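Local coordinates for oxysterol-binding protein homolog 3 (Saccharomyces cerevisiae, PDB 4IC4) that carries lipids between membranes in the hydrophobic pocket of its OSBP-related domain, in phosphoinositide-coupled directional transport that helps maintain sterol distribution within the cell, at residues Phe101-Ser104 / Phe105-Ile108; Ser107-Asp111 / Lys112-Leu116; Phe153-His157 / Leu158-Cys162; Lys206-Ala210 / Gly211-Met215. All blocks are in the same frame, centred on the assembly; numbering follows the deposited sequence.

Contact 1 of 4, residues Phe101-Ser104 / Phe105-Ile108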
loop_
_atom_site.group_PDB
_atom_site.type_symbol
_atom_site.label_atom_id
_atom_site.label_comp_id
_atom_site.label_asym_id
_atom_site.label_seq_id
_atom_site.Cartn_x
_atom_site.Cartn_y
_atom_site.Cartn_z
ATOM N N PHE A 101 11.658 5.551 -5.491
ATOM C CA PHE A 101 10.219 5.352 -5.360
ATOM C C PHE A 101 9.913 3.960 -4.815
ATOM O O PHE A 101 9.094 3.808 -3.914
ATOM C CB PHE A 101 9.530 5.525 -6.716
ATOM C CG PHE A 101 8.053 5.241 -6.682
ATOM C CD1 PHE A 101 7.165 6.172 -6.147
ATOM C CD2 PHE A 101 7.556 4.031 -7.149
ATOM C CE1 PHE A 101 5.798 5.896 -6.078
ATOM C CE2 PHE A 101 6.187 3.745 -7.083
ATOM C CZ PHE A 101 5.308 4.683 -6.546
ATOM N N ALA A 102 10.586 2.949 -5.358
ATOM C CA ALA A 102 10.370 1.567 -4.941
ATOM C C ALA A 102 10.639 1.317 -3.462
ATOM O O ALA A 102 9.970 0.500 -2.830
ATOM C CB ALA A 102 11.228 0.633 -5.787
ATOM N N ILE A 103 11.622 2.021 -2.914
ATOM C CA ILE A 103 11.990 1.872 -1.512
ATOM C C ILE A 103 11.172 2.769 -0.580
ATOM O O ILE A 103 10.928 2.416 0.577
ATOM C CB ILE A 103 13.486 2.217 -1.312
ATOM C CG1 ILE A 103 14.356 1.225 -2.088
ATOM C CG2 ILE A 103 13.841 2.205 0.168
ATOM C CD1 ILE A 103 15.824 1.614 -2.151
ATOM N N SER A 104 10.733 3.915 -1.093
ATOM C CA SER A 104 10.017 4.894 -0.282
ATOM C C SER A 104 8.837 4.422 0.551
ATOM O O SER A 104 8.633 4.926 1.656
ATOM C CB SER A 104 9.570 6.078 -1.149
ATOM O OG SER A 104 8.581 5.699 -2.087
ATOM N N PHE A 105 8.067 3.465 0.049
ATOM C CA PHE A 105 6.901 3.009 0.793
ATOM C C PHE A 105 7.248 2.462 2.179
ATOM O O PHE A 105 6.417 2.500 3.087
ATOM C CB PHE A 105 6.130 1.946 0.002
ATOM C CG PHE A 105 6.680 0.566 0.157
ATOM C CD1 PHE A 105 7.839 0.184 -0.504
ATOM C CD2 PHE A 105 6.057 -0.348 1.004
ATOM C CE1 PHE A 105 8.374 -1.088 -0.325
ATOM C CE2 PHE A 105 6.584 -1.626 1.193
ATOM C CZ PHE A 105 7.747 -1.997 0.525
ATOM N N LEU A 106 8.466 1.954 2.344
ATOM C CA LEU A 106 8.881 1.402 3.633
ATOM C C LEU A 106 8.836 2.437 4.749
ATOM O O LEU A 106 8.634 2.094 5.914
ATOM C CB LEU A 106 10.302 0.843 3.542
ATOM C CG LEU A 106 10.496 -0.407 2.692
ATOM C CD1 LEU A 106 11.989 -0.645 2.490
ATOM C CD2 LEU A 106 9.843 -1.601 3.373
ATOM N N SER A 107 9.010 3.703 4.384
ATOM C CA SER A 107 9.035 4.794 5.351
ATOM C C SER A 107 7.795 4.953 6.225
ATOM O O SER A 107 7.858 5.614 7.262
ATOM C CB SER A 107 9.319 6.124 4.637
ATOM O OG SER A 107 8.265 6.476 3.752
ATOM N N ILE A 108 6.668 4.371 5.823
ATOM C CA ILE A 108 5.468 4.516 6.645
ATOM C C ILE A 108 5.608 3.773 7.970
ATOM O O ILE A 108 4.815 3.976 8.885
ATOM C CB ILE A 108 4.180 4.019 5.923
ATOM C CG1 ILE A 108 4.261 2.519 5.631
ATOM C CG2 ILE A 108 3.961 4.827 4.649
ATOM C CD1 ILE A 108 2.958 1.935 5.099
#

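Contact 2 of 4, residues Ser107-Asp111 / Lys112-Leu116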
loop_
_atom_site.group_PDB
_atom_site.type_symbol
_atom_site.label_atom_id
_atom_site.label_comp_id
_atom_site.label_asym_id
_atom_site.label_seq_id
_atom_site.Cartn_x
_atom_site.Cartn_y
_atom_site.Cartn_z
ATOM N N SER A 107 9.010 3.703 4.384
ATOM C CA SER A 107 9.035 4.794 5.351
ATOM C C SER A 107 7.795 4.953 6.225
ATOM O O SER A 107 7.858 5.614 7.262
ATOM C CB SER A 107 9.319 6.124 4.637
ATOM O OG SER A 107 8.265 6.476 3.752
ATOM N N ILE A 108 6.668 4.371 5.823
ATOM C CA ILE A 108 5.468 4.516 6.645
ATOM C C ILE A 108 5.608 3.773 7.970
ATOM O O ILE A 108 4.815 3.976 8.885
ATOM C CB ILE A 108 4.180 4.019 5.923
ATOM C CG1 ILE A 108 4.261 2.519 5.631
ATOM C CG2 ILE A 108 3.961 4.827 4.649
ATOM C CD1 ILE A 108 2.958 1.935 5.099
ATOM N N TYR A 109 6.629 2.929 8.072
ATOM C CA TYR A 109 6.856 2.164 9.291
ATOM C C TYR A 109 7.972 2.756 10.144
ATOM O O TYR A 109 8.440 2.111 11.082
ATOM C CB TYR A 109 7.191 0.715 8.937
ATOM C CG TYR A 109 6.085 0.023 8.179
ATOM C CD1 TYR A 109 4.844 -0.188 8.770
ATOM C CD2 TYR A 109 6.267 -0.385 6.855
ATOM C CE1 TYR A 109 3.801 -0.785 8.071
ATOM C CE2 TYR A 109 5.225 -0.987 6.140
ATOM C CZ TYR A 109 3.995 -1.179 6.760
ATOM O OH TYR A 109 2.944 -1.748 6.078
ATOM N N ARG A 110 8.392 3.980 9.835
ATOM C CA ARG A 110 9.465 4.592 10.611
ATOM C C ARG A 110 9.067 4.775 12.069
ATOM O O ARG A 110 9.895 4.591 12.965
ATOM C CB ARG A 110 9.929 5.914 9.980
ATOM C CG ARG A 110 8.903 7.024 9.805
ATOM C CD ARG A 110 9.584 8.117 8.982
ATOM N NE ARG A 110 8.830 9.346 8.743
ATOM C CZ ARG A 110 7.846 9.478 7.858
ATOM N NH1 ARG A 110 7.457 8.445 7.123
ATOM N NH2 ARG A 110 7.295 10.668 7.659
ATOM N N ASP A 111 7.813 5.144 12.314
ATOM C CA ASP A 111 7.343 5.264 13.688
ATOM C C ASP A 111 6.826 3.865 14.001
ATOM O O ASP A 111 5.827 3.416 13.429
ATOM C CB ASP A 111 6.198 6.270 13.813
ATOM C CG ASP A 111 5.758 6.470 15.254
ATOM O OD1 ASP A 111 5.666 5.463 15.985
ATOM O OD2 ASP A 111 5.500 7.627 15.654
ATOM N N LYS A 112 7.521 3.172 14.896
ATOM C CA LYS A 112 7.165 1.811 15.274
ATOM C C LYS A 112 5.703 1.616 15.656
ATOM O O LYS A 112 5.191 0.497 15.605
ATOM C CB LYS A 112 8.066 1.341 16.420
ATOM C CG LYS A 112 9.525 1.201 16.018
ATOM C CD LYS A 112 10.399 0.785 17.192
ATOM C CE LYS A 112 11.850 0.628 16.762
ATOM N NZ LYS A 112 12.742 0.283 17.904
ATOM N N THR A 113 5.030 2.694 16.035
ATOM C CA THR A 113 3.626 2.599 16.417
ATOM C C THR A 113 2.798 1.994 15.278
ATOM O O THR A 113 1.852 1.242 15.516
ATOM C CB THR A 113 3.053 3.987 16.779
ATOM O OG1 THR A 113 3.872 4.594 17.789
ATOM C CG2 THR A 113 1.626 3.862 17.303
ATOM N N ARG A 114 3.172 2.310 14.040
ATOM C CA ARG A 114 2.449 1.816 12.869
ATOM C C ARG A 114 2.444 0.291 12.761
ATOM O O ARG A 114 1.542 -0.291 12.156
ATOM C CB ARG A 114 3.052 2.420 11.587
ATOM C CG ARG A 114 2.233 2.183 10.312
ATOM C CD ARG A 114 0.944 3.001 10.322
ATOM N NE ARG A 114 -0.003 2.555 9.298
ATOM C CZ ARG A 114 -0.040 2.991 8.041
ATOM N NH1 ARG A 114 0.815 3.909 7.609
ATOM N NH2 ARG A 114 -0.948 2.500 7.207
ATOM N N THR A 115 3.437 -0.365 13.354
ATOM C CA THR A 115 3.514 -1.821 13.279
ATOM C C THR A 115 2.646 -2.562 14.304
ATOM O O THR A 115 2.581 -3.790 14.282
ATOM C CB THR A 115 4.973 -2.312 13.439
ATOM O OG1 THR A 115 5.412 -2.077 14.781
ATOM C CG2 THR A 115 5.897 -1.577 12.470
ATOM N N LEU A 116 1.971 -1.818 15.177
ATOM C CA LEU A 116 1.132 -2.413 16.220
ATOM C C LEU A 116 -0.213 -2.955 15.733
ATOM O O LEU A 116 -0.724 -3.931 16.287
ATOM C CB LEU A 116 0.889 -1.395 17.337
ATOM C CG LEU A 116 2.121 -0.947 18.127
ATOM C CD1 LEU A 116 1.771 0.256 18.977
ATOM C CD2 LEU A 116 2.613 -2.094 18.996
HETATM O O HOH W 1 2.706 5.673 8.790
HETATM O O HOH W 2 9.875 4.231 16.201
#

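Contact 3 of 4, residues Phe153-His157 / Leu158-Cys162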
loop_
_atom_site.group_PDB
_atom_site.type_symbol
_atom_site.label_atom_id
_atom_site.label_comp_id
_atom_site.label_asym_id
_atom_site.label_seq_id
_atom_site.Cartn_x
_atom_site.Cartn_y
_atom_site.Cartn_z
ATOM N N PHE A 153 -4.515 -2.757 -8.738
ATOM C CA PHE A 153 -4.306 -1.310 -8.716
ATOM C C PHE A 153 -3.901 -0.772 -10.078
ATOM O O PHE A 153 -3.152 -1.416 -10.812
ATOM C CB PHE A 153 -3.182 -0.937 -7.739
ATOM C CG PHE A 153 -3.489 -1.234 -6.305
ATOM C CD1 PHE A 153 -3.902 -0.222 -5.441
ATOM C CD2 PHE A 153 -3.385 -2.531 -5.817
ATOM C CE1 PHE A 153 -4.210 -0.506 -4.110
ATOM C CE2 PHE A 153 -3.691 -2.821 -4.490
ATOM C CZ PHE A 153 -4.105 -1.804 -3.639
ATOM N N PHE A 154 -4.396 0.414 -10.403
ATOM C CA PHE A 154 -4.042 1.088 -11.644
ATOM C C PHE A 154 -3.926 2.573 -11.334
ATOM O O PHE A 154 -4.920 3.220 -11.005
ATOM C CB PHE A 154 -5.095 0.866 -12.730
ATOM C CG PHE A 154 -4.734 1.483 -14.060
ATOM C CD1 PHE A 154 -3.480 1.261 -14.624
ATOM C CD2 PHE A 154 -5.648 2.270 -14.750
ATOM C CE1 PHE A 154 -3.143 1.816 -15.863
ATOM C CE2 PHE A 154 -5.324 2.828 -15.990
ATOM C CZ PHE A 154 -4.067 2.598 -16.545
ATOM N N ALA A 155 -2.708 3.099 -11.420
ATOM C CA ALA A 155 -2.446 4.511 -11.148
ATOM C C ALA A 155 -2.035 5.173 -12.453
ATOM O O ALA A 155 -1.244 4.607 -13.210
ATOM C CB ALA A 155 -1.332 4.650 -10.112
ATOM N N GLU A 156 -2.572 6.364 -12.711
ATOM C CA GLU A 156 -2.271 7.091 -13.942
ATOM C C GLU A 156 -1.916 8.547 -13.720
ATOM O O GLU A 156 -2.549 9.237 -12.919
ATOM C CB GLU A 156 -3.466 7.083 -14.890
ATOM C CG GLU A 156 -4.153 5.771 -15.091
ATOM C CD GLU A 156 -5.404 5.942 -15.925
ATOM O OE1 GLU A 156 -5.279 6.095 -17.160
ATOM O OE2 GLU A 156 -6.507 5.947 -15.341
ATOM N N HIS A 157 -0.928 8.997 -14.487
ATOM C CA HIS A 157 -0.428 10.367 -14.487
ATOM C C HIS A 157 -0.283 10.667 -15.977
ATOM O O HIS A 157 -0.297 9.749 -16.798
ATOM C CB HIS A 157 0.936 10.412 -13.789
ATOM C CG HIS A 157 1.546 11.779 -13.704
ATOM N ND1 HIS A 157 2.189 12.377 -14.766
ATOM C CD2 HIS A 157 1.652 12.642 -12.665
ATOM C CE1 HIS A 157 2.669 13.548 -14.384
ATOM N NE2 HIS A 157 2.357 13.732 -13.114
ATOM N N LEU A 158 -0.165 11.937 -16.339
ATOM C CA LEU A 158 -0.006 12.278 -17.746
ATOM C C LEU A 158 1.248 11.638 -18.340
ATOM O O LEU A 158 1.260 11.243 -19.511
ATOM C CB LEU A 158 0.091 13.798 -17.918
ATOM C CG LEU A 158 0.459 14.296 -19.320
ATOM C CD1 LEU A 158 -0.683 14.005 -20.275
ATOM C CD2 LEU A 158 0.747 15.788 -19.283
ATOM N N ASP A 159 2.292 11.506 -17.526
ATOM C CA ASP A 159 3.561 10.979 -18.018
ATOM C C ASP A 159 3.955 9.558 -17.625
ATOM O O ASP A 159 5.008 9.074 -18.034
ATOM C CB ASP A 159 4.684 11.943 -17.628
ATOM C CG ASP A 159 4.383 13.376 -18.028
ATOM O OD1 ASP A 159 3.915 13.586 -19.166
ATOM O OD2 ASP A 159 4.612 14.286 -17.207
ATOM N N TRP A 160 3.125 8.889 -16.836
ATOM C CA TRP A 160 3.426 7.523 -16.420
ATOM C C TRP A 160 2.187 6.855 -15.866
ATOM O O TRP A 160 1.209 7.512 -15.519
ATOM C CB TRP A 160 4.526 7.492 -15.342
ATOM C CG TRP A 160 4.253 8.365 -14.132
ATOM C CD1 TRP A 160 4.749 9.616 -13.902
ATOM C CD2 TRP A 160 3.409 8.057 -13.011
ATOM N NE1 TRP A 160 4.268 10.108 -12.710
ATOM C CE2 TRP A 160 3.443 9.173 -12.143
ATOM C CE3 TRP A 160 2.626 6.948 -12.656
ATOM C CZ2 TRP A 160 2.722 9.216 -10.942
ATOM C CZ3 TRP A 160 1.906 6.992 -11.457
ATOM C CH2 TRP A 160 1.962 8.120 -10.617
ATOM N N GLU A 161 2.224 5.533 -15.813
ATOM C CA GLU A 161 1.120 4.777 -15.247
ATOM C C GLU A 161 1.717 3.549 -14.592
ATOM O O GLU A 161 2.824 3.125 -14.934
ATOM C CB GLU A 161 0.095 4.384 -16.313
ATOM C CG GLU A 161 0.628 3.521 -17.435
ATOM C CD GLU A 161 -0.471 3.082 -18.382
ATOM O OE1 GLU A 161 -1.229 3.952 -18.865
ATOM O OE2 GLU A 161 -0.575 1.866 -18.644
ATOM N N CYS A 162 0.991 2.981 -13.639
ATOM C CA CYS A 162 1.481 1.815 -12.928
ATOM C C CYS A 162 0.351 0.836 -12.654
ATOM O O CYS A 162 -0.745 1.236 -12.269
ATOM C CB CYS A 162 2.117 2.256 -11.607
ATOM S SG CYS A 162 3.097 0.983 -10.787
HETATM O O HOH W 3 -2.823 6.168 -18.454
#

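Contact 4 of 4, residues Lys206-Ala210 / Gly211-Met215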
loop_
_atom_site.group_PDB
_atom_site.type_symbol
_atom_site.label_atom_id
_atom_site.label_comp_id
_atom_site.label_asym_id
_atom_site.label_seq_id
_atom_site.Cartn_x
_atom_site.Cartn_y
_atom_site.Cartn_z
ATOM N N LYS A 206 9.228 -7.816 14.090
ATOM C CA LYS A 206 9.936 -8.340 15.259
ATOM C C LYS A 206 9.363 -7.932 16.615
ATOM O O LYS A 206 8.493 -7.066 16.705
ATOM C CB LYS A 206 11.408 -7.932 15.200
ATOM C CG LYS A 206 12.183 -8.550 14.051
ATOM C CD LYS A 206 13.646 -8.148 14.115
ATOM C CE LYS A 206 14.466 -8.866 13.058
ATOM N NZ LYS A 206 15.912 -8.521 13.160
ATOM N N ASN A 207 9.880 -8.567 17.668
ATOM C CA ASN A 207 9.452 -8.318 19.044
ATOM C C ASN A 207 7.976 -8.626 19.268
ATOM O O ASN A 207 7.247 -7.828 19.856
ATOM C CB ASN A 207 9.740 -6.867 19.453
ATOM C CG ASN A 207 11.217 -6.610 19.704
ATOM O OD1 ASN A 207 11.601 -5.529 20.154
ATOM N ND2 ASN A 207 12.051 -7.601 19.413
ATOM N N LEU A 208 7.543 -9.792 18.805
ATOM C CA LEU A 208 6.154 -10.204 18.964
ATOM C C LEU A 208 5.912 -10.713 20.381
ATOM O O LEU A 208 4.806 -10.608 20.908
ATOM C CB LEU A 208 5.813 -11.307 17.958
ATOM C CG LEU A 208 5.909 -10.948 16.474
ATOM C CD1 LEU A 208 5.615 -12.183 15.639
ATOM C CD2 LEU A 208 4.927 -9.832 16.146
ATOM N N ILE A 209 6.959 -11.260 20.990
ATOM C CA ILE A 209 6.876 -11.802 22.342
ATOM C C ILE A 209 6.817 -10.705 23.400
ATOM O O ILE A 209 5.855 -10.615 24.167
ATOM C CB ILE A 209 8.089 -12.704 22.648
ATOM C CG1 ILE A 209 8.185 -13.816 21.601
ATOM C CG2 ILE A 209 7.959 -13.295 24.044
ATOM C CD1 ILE A 209 9.401 -14.704 21.756
ATOM N N ALA A 210 7.856 -9.879 23.443
ATOM C CA ALA A 210 7.926 -8.793 24.412
ATOM C C ALA A 210 8.663 -7.598 23.827
ATOM O O ALA A 210 9.344 -7.713 22.809
ATOM C CB ALA A 210 8.630 -9.269 25.678
ATOM N N GLY A 211 8.523 -6.451 24.481
ATOM C CA GLY A 211 9.182 -5.248 24.011
ATOM C C GLY A 211 8.332 -4.508 23.003
ATOM O O GLY A 211 7.160 -4.830 22.811
ATOM N N GLU A 212 8.926 -3.511 22.355
ATOM C CA GLU A 212 8.218 -2.719 21.361
ATOM C C GLU A 212 8.357 -3.344 19.977
ATOM O O GLU A 212 9.457 -3.439 19.430
ATOM C CB GLU A 212 8.759 -1.286 21.351
ATOM C CG GLU A 212 8.015 -0.344 20.421
ATOM C CD GLU A 212 8.437 1.103 20.597
ATOM O OE1 GLU A 212 8.281 1.638 21.717
ATOM O OE2 GLU A 212 8.922 1.707 19.618
ATOM N N ARG A 213 7.231 -3.779 19.424
ATOM C CA ARG A 213 7.206 -4.394 18.104
ATOM C C ARG A 213 7.675 -3.397 17.053
ATOM O O ARG A 213 7.504 -2.192 17.215
ATOM C CB ARG A 213 5.781 -4.848 17.770
ATOM C CG ARG A 213 5.251 -5.951 18.671
ATOM C CD ARG A 213 3.740 -6.091 18.553
ATOM N NE ARG A 213 3.300 -6.203 17.167
ATOM C CZ ARG A 213 2.029 -6.323 16.795
ATOM N NH1 ARG A 213 1.066 -6.349 17.709
ATOM N NH2 ARG A 213 1.718 -6.406 15.507
ATOM N N TYR A 214 8.275 -3.906 15.983
ATOM C CA TYR A 214 8.745 -3.054 14.896
ATOM C C TYR A 214 8.973 -3.869 13.630
ATOM O O TYR A 214 9.019 -5.098 13.666
ATOM C CB TYR A 214 10.034 -2.321 15.296
ATOM C CG TYR A 214 11.260 -3.195 15.440
ATOM C CD1 TYR A 214 12.030 -3.545 14.331
ATOM C CD2 TYR A 214 11.655 -3.668 16.691
ATOM C CE1 TYR A 214 13.165 -4.344 14.465
ATOM C CE2 TYR A 214 12.784 -4.468 16.835
ATOM C CZ TYR A 214 13.534 -4.801 15.722
ATOM O OH TYR A 214 14.649 -5.595 15.868
ATOM N N MET A 215 9.103 -3.173 12.508
ATOM C CA MET A 215 9.328 -3.825 11.227
ATOM C C MET A 215 10.588 -3.307 10.562
ATOM O O MET A 215 10.993 -2.165 10.774
ATOM C CB MET A 215 8.142 -3.586 10.294
ATOM C CG MET A 215 6.914 -4.390 10.640
ATOM S SD MET A 215 5.499 -3.928 9.626
ATOM C CE MET A 215 6.079 -4.384 7.991
HETATM O O HOH W 4 16.523 -5.820 14.086
#

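Contact 1 of 4, residues Phe101-Ser104 / Phe105-Ile108
Ser-107 grips the carbonyl oxygen of Ser-104 twice. Its hydroxyl OG donates to Ser-104 O over 2.6 Å, almost in line with the C=O bond, while its backbone N reaches the same oxygen from above the carbonyl plane at 3.0 Å. The hydroxyl can bend back this way because OG sits between the backbone N and the carbonyl carbon (chi1 65°). One residue earlier, Leu-106 N donates to Ile-103 O at 3.1 Å, again an i to i+3 bond, so the end of helix 94-104 passes into a 3-10 turn. Ser-104 OG likewise donates to Phe-101 O at 2.7 Å. Outside these hydrogen bonds, Phe-105 turns the edge of its ring to the backbone of the preceding turn, with Ala-102 O near the ring plane, 3.2 Å from CD1. Ile-103 CG2 meets Leu-106 CD1 at 4.1 Å, and this apolar side packs on Phe-221 and Pro-217 of strand 214-225, with Tyr-81 beside both serines. Buried serine hydroxyls thus spend their protons on carbonyls of their own turn, so the tightening of the helix end is accomplished without leaving those donors unmatched.

Contact 2 of 4, residues Ser107-Asp111 / Lys112-Leu116
Arg-114 folds back over the turn before it, meeting Ile-108 and Tyr-109 with its CB, CG and NH1. Its CB lies 3.5 Å from Asp-111 O, the acceptor to which Arg-114 N donates at 2.9 Å. CG, placed opposite the backbone N by a chi1 of -170°, rests 3.8 Å from Tyr-109 CD1 and close to Ile-108 O. The chain then bends at chi2 (71°), bringing the guanidinium obliquely across the isoleucine, where NH1 is 3.8 Å from Ile-108 CB and about as far from CD1. Water 1, in the guanidinium plane, accepts from NH1 and lies within hydrogen-bonding distance of Ile-108 O. Farther out, NE pairs with Glu-67 and NH2 with Glu-77, two salt bridges that probably favour the charged arginine and fix its rotation.

These residues belong to the loop connecting helix 94-104 to strand 118-120, and here Asp-111 makes an Asx turn at the start of the short 3-10 segment 112-115. Its OD1 takes Thr-113 N at 2.8 Å on the anti side of the carboxylate and Thr-113 OG1 at 2.7 Å on the syn side, the two side chains running side by side. At the other end of the turn, Thr-115 OG1 donates to Lys-112 O, while its CG2 touches Tyr-109 CD1 at 4.1 Å. The tyrosine ring is covered on one face by Ile-108 CG1, which sits over its centre; Leu-74 of helix 71-76 and Met-215 of strand 214-225 also touch this tyrosine.

Contact 3 of 4, residues Phe153-His157 / Leu158-Cys162
His-157 and Trp-160 lie flat against each other at the end of the hairpin, the imidazole in an offset stack on the indole's five-membered ring, with centroids 4.3 Å apart and planes only 13° from parallel. His-157 CB adds a CH-pi contact, 3.4 Å from the centroid of that ring and over its face. With CG opposite the backbone N (chi1 -179°), the imidazole also turns its edge to the reversal of the chain: ND1 accepts from Asp-159 N at 2.9 Å, in the ring plane and nearly straight at 174°. Without the imidazole, as with an alanine in place of His-157, Asp-159 N would probably lose this acceptor and the indole the ring that lies against its face.

The motif is a beta hairpin joining strands 150-157 and 160-172, closed by His-157 N donating to Trp-160 O at 2.8 Å. Farther along, Ala-155 and Cys-162 form a hydrogen-bonded pair, bonded in both directions, and Ala-155 CB meets the edge of the indole at CZ3, 4.2 Å away.

Glu-156 and Glu-161 face each other as a non-hydrogen-bonded pair, and water 3 donates to an oxygen of each carboxylate; Arg-138 holds the other oxygen of Glu-156 in a salt bridge. Near them the Phe-154 ring presents its edge to Glu-161 OE2, 3.8 Å from CE1, and stacks with Tyr-374. Farther out, Thr-86 of helix 83-88 receives the indole NE1 in a hydrogen bond and touches His-157.

Contact 4 of 4, residues Lys206-Ala210 / Gly211-Met215
Lys-206 and Tyr-214 make the close-packed end of this contact. Their backbones pair in both directions, Lys-206 N to Tyr-214 O at 2.8 Å and Tyr-214 N to Lys-206 O at 3.2 Å. The tyrosine ring, swung back over the strand by a chi1 of 69°, takes Lys-206 CB over one face, 4.1 Å from the ring centroid in a CH-pi contact. The extended lysine continues past the phenol, with CD 3.3 Å from OH; water 4 links NZ to the hydroxyl, and NZ also forms a salt bridge with Glu-216. A glycine at Tyr-214 would probably leave the aliphatic part of Lys-206 without its covering ring and water 4 without the hydroxyl.

This pair closes an antiparallel hairpin between strands 203-206 and 214-225. In its loop Asn-207 takes a left-handed backbone conformation, and its CB packs 3.4 Å from Glu-212 O. Arg-213 CG presses on Asn-207 O at 3.0 Å, and its NE, buried with no polar partner, has Leu-208 CD2 as its neighbour 4.1 Å away.

Toward the tip of the loop the packing gives way to solvent. Ala-210, Gly-211 and Glu-212 are exposed, joined mainly through the chain itself; Gly-211 has backbone angles (phi 88°, psi -170°) at which a side chain would collide with Ala-210 O.

Contacts 1 and 2 follow one another along the chain and share Ser-107 and Ile-108, carrying it from helix 94-104 toward strand 118-120; their centres are 12 Å apart. Contact 4 lies equally far from contact 2 and touches it: Arg-213 NH2 comes 3.0 Å from Thr-115 O. This pair lies near the phosphoinositide site, to which Lys-118 belongs, the side chain of Lys-118 being about 8 Å from that of Tyr-109 and about 7 Å from that of Arg-213. Contact 3, another hairpin of the barrel strands, lies across the chain's centre, about 36 Å from contact 4 between centres and away from the residues that bind the phosphoinositide, as is contact 1.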